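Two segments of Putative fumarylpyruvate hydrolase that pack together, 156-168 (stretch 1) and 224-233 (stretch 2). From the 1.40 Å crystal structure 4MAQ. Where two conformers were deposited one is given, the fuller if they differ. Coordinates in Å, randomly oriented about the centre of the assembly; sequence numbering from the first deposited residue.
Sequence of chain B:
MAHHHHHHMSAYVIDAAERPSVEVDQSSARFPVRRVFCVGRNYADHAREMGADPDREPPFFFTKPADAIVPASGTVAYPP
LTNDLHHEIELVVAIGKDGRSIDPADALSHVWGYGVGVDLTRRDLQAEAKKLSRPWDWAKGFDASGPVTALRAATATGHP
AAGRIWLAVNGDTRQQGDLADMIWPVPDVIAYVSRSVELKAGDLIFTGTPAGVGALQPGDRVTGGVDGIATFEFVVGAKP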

# COMPACT_ATOMS: atom_id res chain seq x y z
N ALA B 156 6.62 -0.74 -28.47
CA ALA B 156 8.06 -0.88 -28.78
C ALA B 156 8.62 -2.27 -28.49
O ALA B 156 9.58 -2.67 -29.14
CB ALA B 156 8.86 0.15 -27.99
N THR B 157 8.04 -2.99 -27.54
CA THR B 157 8.61 -4.27 -27.07
C THR B 157 7.83 -5.51 -27.48
O THR B 157 8.35 -6.62 -27.40
CB THR B 157 8.70 -4.29 -25.53
OG1 THR B 157 7.40 -4.05 -24.99
CG2 THR B 157 9.64 -3.19 -25.02
N GLY B 158 6.57 -5.31 -27.86
CA GLY B 158 5.61 -6.42 -27.83
C GLY B 158 5.33 -6.85 -26.39
O GLY B 158 5.73 -6.18 -25.45
N HIS B 159 4.64 -7.98 -26.23
CA HIS B 159 4.33 -8.51 -24.91
C HIS B 159 5.27 -9.67 -24.69
O HIS B 159 5.01 -10.76 -25.17
CB HIS B 159 2.85 -8.94 -24.84
CG HIS B 159 1.89 -7.80 -24.99
ND1 HIS B 159 1.78 -6.79 -24.07
CD2 HIS B 159 1.02 -7.51 -25.99
CE1 HIS B 159 0.87 -5.92 -24.48
NE2 HIS B 159 0.39 -6.33 -25.64
N PRO B 160 6.38 -9.46 -23.94
CA PRO B 160 7.39 -10.52 -23.85
C PRO B 160 6.82 -11.75 -23.17
O PRO B 160 6.11 -11.63 -22.15
CB PRO B 160 8.49 -9.88 -22.99
CG PRO B 160 7.78 -8.82 -22.19
CD PRO B 160 6.78 -8.27 -23.16
N ALA B 161 7.15 -12.93 -23.70
CA ALA B 161 6.66 -14.20 -23.13
C ALA B 161 7.78 -15.22 -22.93
O ALA B 161 7.57 -16.27 -22.35
CB ALA B 161 5.53 -14.78 -23.97
N ALA B 162 8.98 -14.88 -23.39
CA ALA B 162 10.14 -15.77 -23.31
C ALA B 162 11.37 -14.88 -23.25
O ALA B 162 11.36 -13.72 -23.69
CB ALA B 162 10.19 -16.73 -24.52
N GLY B 163 12.44 -15.43 -22.70
CA GLY B 163 13.73 -14.75 -22.71
C GLY B 163 14.36 -14.65 -21.33
O GLY B 163 13.70 -14.81 -20.29
N ARG B 164 15.66 -14.35 -21.33
CA ARG B 164 16.46 -14.33 -20.12
C ARG B 164 16.05 -13.21 -19.16
O ARG B 164 15.86 -12.05 -19.57
CB ARG B 164 17.95 -14.18 -20.47
CG ARG B 164 18.90 -14.27 -19.28
CD ARG B 164 20.35 -14.02 -19.68
NE ARG B 164 20.49 -12.84 -20.52
CZ ARG B 164 21.48 -11.96 -20.45
NH1 ARG B 164 22.44 -12.11 -19.54
NH2 ARG B 164 21.52 -10.92 -21.27
N ILE B 165 15.92 -13.58 -17.88
CA ILE B 165 15.69 -12.64 -16.77
C ILE B 165 16.79 -12.97 -15.76
O ILE B 165 16.97 -14.14 -15.39
CB ILE B 165 14.26 -12.76 -16.18
CG1 ILE B 165 14.15 -11.94 -14.88
CG2 ILE B 165 13.81 -14.22 -15.96
CD1 ILE B 165 12.73 -11.64 -14.43
N TRP B 166 17.56 -11.97 -15.35
CA TRP B 166 18.79 -12.26 -14.61
C TRP B 166 19.14 -11.13 -13.66
O TRP B 166 18.72 -9.98 -13.82
CB TRP B 166 19.95 -12.53 -15.61
CG TRP B 166 20.28 -11.29 -16.41
CD1 TRP B 166 19.65 -10.84 -17.55
CD2 TRP B 166 21.30 -10.33 -16.10
NE1 TRP B 166 20.22 -9.64 -17.96
CE2 TRP B 166 21.24 -9.32 -17.09
CE3 TRP B 166 22.27 -10.23 -15.09
CZ2 TRP B 166 22.10 -8.21 -17.10
CZ3 TRP B 166 23.13 -9.12 -15.09
CH2 TRP B 166 23.03 -8.12 -16.09
N LEU B 167 19.95 -11.48 -12.67
CA LEU B 167 20.47 -10.50 -11.73
C LEU B 167 21.85 -10.97 -11.27
O LEU B 167 22.05 -12.16 -11.02
CB LEU B 167 19.50 -10.33 -10.54
CG LEU B 167 19.93 -9.39 -9.40
CD1 LEU B 167 18.70 -8.83 -8.70
CD2 LEU B 167 20.85 -10.05 -8.38
N ALA B 168 22.79 -10.03 -11.19
CA ALA B 168 24.13 -10.28 -10.65
C ALA B 168 24.45 -9.29 -9.55
O ALA B 168 23.89 -8.19 -9.49
CB ALA B 168 25.16 -10.17 -11.78
N GLY B 224 21.22 -6.32 -13.63
CA GLY B 224 20.23 -7.31 -14.05
C GLY B 224 19.48 -6.83 -15.25
O GLY B 224 19.76 -5.75 -15.81
N GLY B 225 18.50 -7.64 -15.66
CA GLY B 225 17.77 -7.30 -16.86
C GLY B 225 16.80 -8.34 -17.30
O GLY B 225 16.75 -9.45 -16.75
N VAL B 226 16.00 -7.96 -18.29
CA VAL B 226 15.18 -8.92 -19.03
C VAL B 226 15.49 -8.62 -20.48
O VAL B 226 15.39 -7.46 -20.90
CB VAL B 226 13.67 -8.77 -18.75
CG1 VAL B 226 12.88 -9.69 -19.70
CG2 VAL B 226 13.38 -9.08 -17.29
N ASP B 227 15.90 -9.64 -21.23
CA ASP B 227 16.35 -9.41 -22.60
C ASP B 227 15.27 -8.68 -23.41
O ASP B 227 14.10 -9.10 -23.46
CB ASP B 227 16.78 -10.72 -23.26
CG ASP B 227 18.14 -11.20 -22.80
OD1 ASP B 227 18.82 -10.56 -21.96
OD2 ASP B 227 18.59 -12.24 -23.31
N GLY B 228 15.68 -7.60 -24.08
CA GLY B 228 14.79 -6.80 -24.91
C GLY B 228 13.99 -5.74 -24.17
O GLY B 228 13.35 -4.89 -24.81
N ILE B 229 14.00 -5.78 -22.83
CA ILE B 229 13.18 -4.85 -22.07
C ILE B 229 14.04 -3.76 -21.44
O ILE B 229 13.88 -2.58 -21.76
CB ILE B 229 12.31 -5.57 -20.99
CG1 ILE B 229 11.42 -6.65 -21.63
CG2 ILE B 229 11.51 -4.57 -20.15
CD1 ILE B 229 10.47 -6.14 -22.71
N ALA B 230 14.98 -4.15 -20.57
CA ALA B 230 15.89 -3.18 -19.94
C ALA B 230 17.00 -3.93 -19.23
O ALA B 230 16.84 -5.11 -18.89
CB ALA B 230 15.14 -2.32 -18.93
N THR B 231 18.11 -3.24 -19.01
CA THR B 231 19.09 -3.68 -18.03
C THR B 231 19.25 -2.55 -17.03
O THR B 231 18.80 -1.43 -17.27
CB THR B 231 20.46 -4.03 -18.66
OG1 THR B 231 20.99 -2.87 -19.31
CG2 THR B 231 20.30 -5.17 -19.66
N PHE B 232 19.88 -2.85 -15.90
CA PHE B 232 20.11 -1.84 -14.88
C PHE B 232 21.41 -2.10 -14.15
O PHE B 232 21.98 -3.22 -14.19
CB PHE B 232 18.95 -1.77 -13.86
CG PHE B 232 18.83 -2.99 -13.01
CD1 PHE B 232 19.60 -3.16 -11.87
CD2 PHE B 232 17.92 -4.00 -13.35
CE1 PHE B 232 19.48 -4.30 -11.08
CE2 PHE B 232 17.80 -5.15 -12.57
CZ PHE B 232 18.60 -5.31 -11.44
N GLU B 233 21.86 -1.04 -13.47
CA GLU B 233 23.03 -1.09 -12.60
C GLU B 233 22.82 -0.07 -11.49
O GLU B 233 22.56 1.09 -11.77
CB GLU B 233 24.30 -0.79 -13.40
CG GLU B 233 25.60 -0.72 -12.57
CD GLU B 233 26.86 -0.85 -13.41
OE1 GLU B 233 26.80 -1.36 -14.57
OE2 GLU B 233 27.94 -0.44 -12.93
O HOH W 1 11.50 -6.14 -26.40
O HOH W 2 13.40 -11.64 -24.25
O HOH W 3 16.81 -14.15 -23.98
O HOH W 4 19.08 -8.34 -20.30

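Two strands, 164-168 and 224-226, run antiparallel, their directions 174° apart, and form the backbone framework of this contact. Trp 166 and Gly 225 make the hydrogen-bonded pair: Trp 166 N donates to Gly 225 O at 3.0 Å, and Gly 225 N returns a bond to Trp 166 O, also at 3.0 Å. On either side lie the non-hydrogen-bonded pairs Ile 165 with Val 226 and Leu 167 with Gly 224. Just past the bridges, Asp 227 N donates to Arg 164 O at 2.9 Å, carrying the hydrogen bonding one residue beyond strand 224-226. Between these bonds CA-H groups also approach carbonyls, Val 226 CA lying 3.2 Å from Arg 164 O and Ile 165 CA 3.4 Å from Gly 225 O.

The two strand glycines suit this close pairing. At Gly 224 a CB would clash with Trp 166 O; at Gly 225 it would clash with Ala 230 O and sit tightly against Trp 166 NE1. Because Gly 225 has no CB on the face where Trp 166 points, the indole, with chi1 65° (p), can lie over the neighbouring strand; the bareness of Gly 224 spares Trp 166 O on the backbone side. Gly 224 CA stands 3.4 Å from the centroid of the six-membered ring of Trp 166, only 6° off the ring normal, a CH-pi contact in which a weakly polarized C-H meets the electron-rich face.

Charge pairing centres on Arg 164 and Asp 227, both exposed. The salt bridge joins Arg 164 NH2 to Asp 227 OD1 at 2.8 Å, the carboxylate oxygen meeting the guanidinium at its edge, where the N-H groups point. Arg 164 NE adds weak hydrogen bonds to both carboxylate oxygens.

Water extends this polar network. One molecule donates to Asp 227 OD2 and accepts from Arg 164 N; another donates to Asp 227 OD1 and accepts from Trp 166 NE1, so the indole N-H is satisfied although its ring packs against backbone. A third links Ala 162 O with Asp 227 O by donating to both.

Apolar side chains meet on the face of the sheet that carries Ile 165, Val 226 and Leu 167. There Ile 165 CG1 packs 3.8 Å from Val 226 CG2, a fit between branched side chains typical of buried strands, while Leu 167 CD1 reaches the edge of the Phe 232 ring, 4.5 Å from Phe 232 CZ. Farther along, Ile 229 CD1 lies 3.8 Å from both Pro 160 CG and Thr 157 CB, so the end of the Ile 229 side chain packs against both the last helical residue, Thr 157, and the loop residue Pro 160.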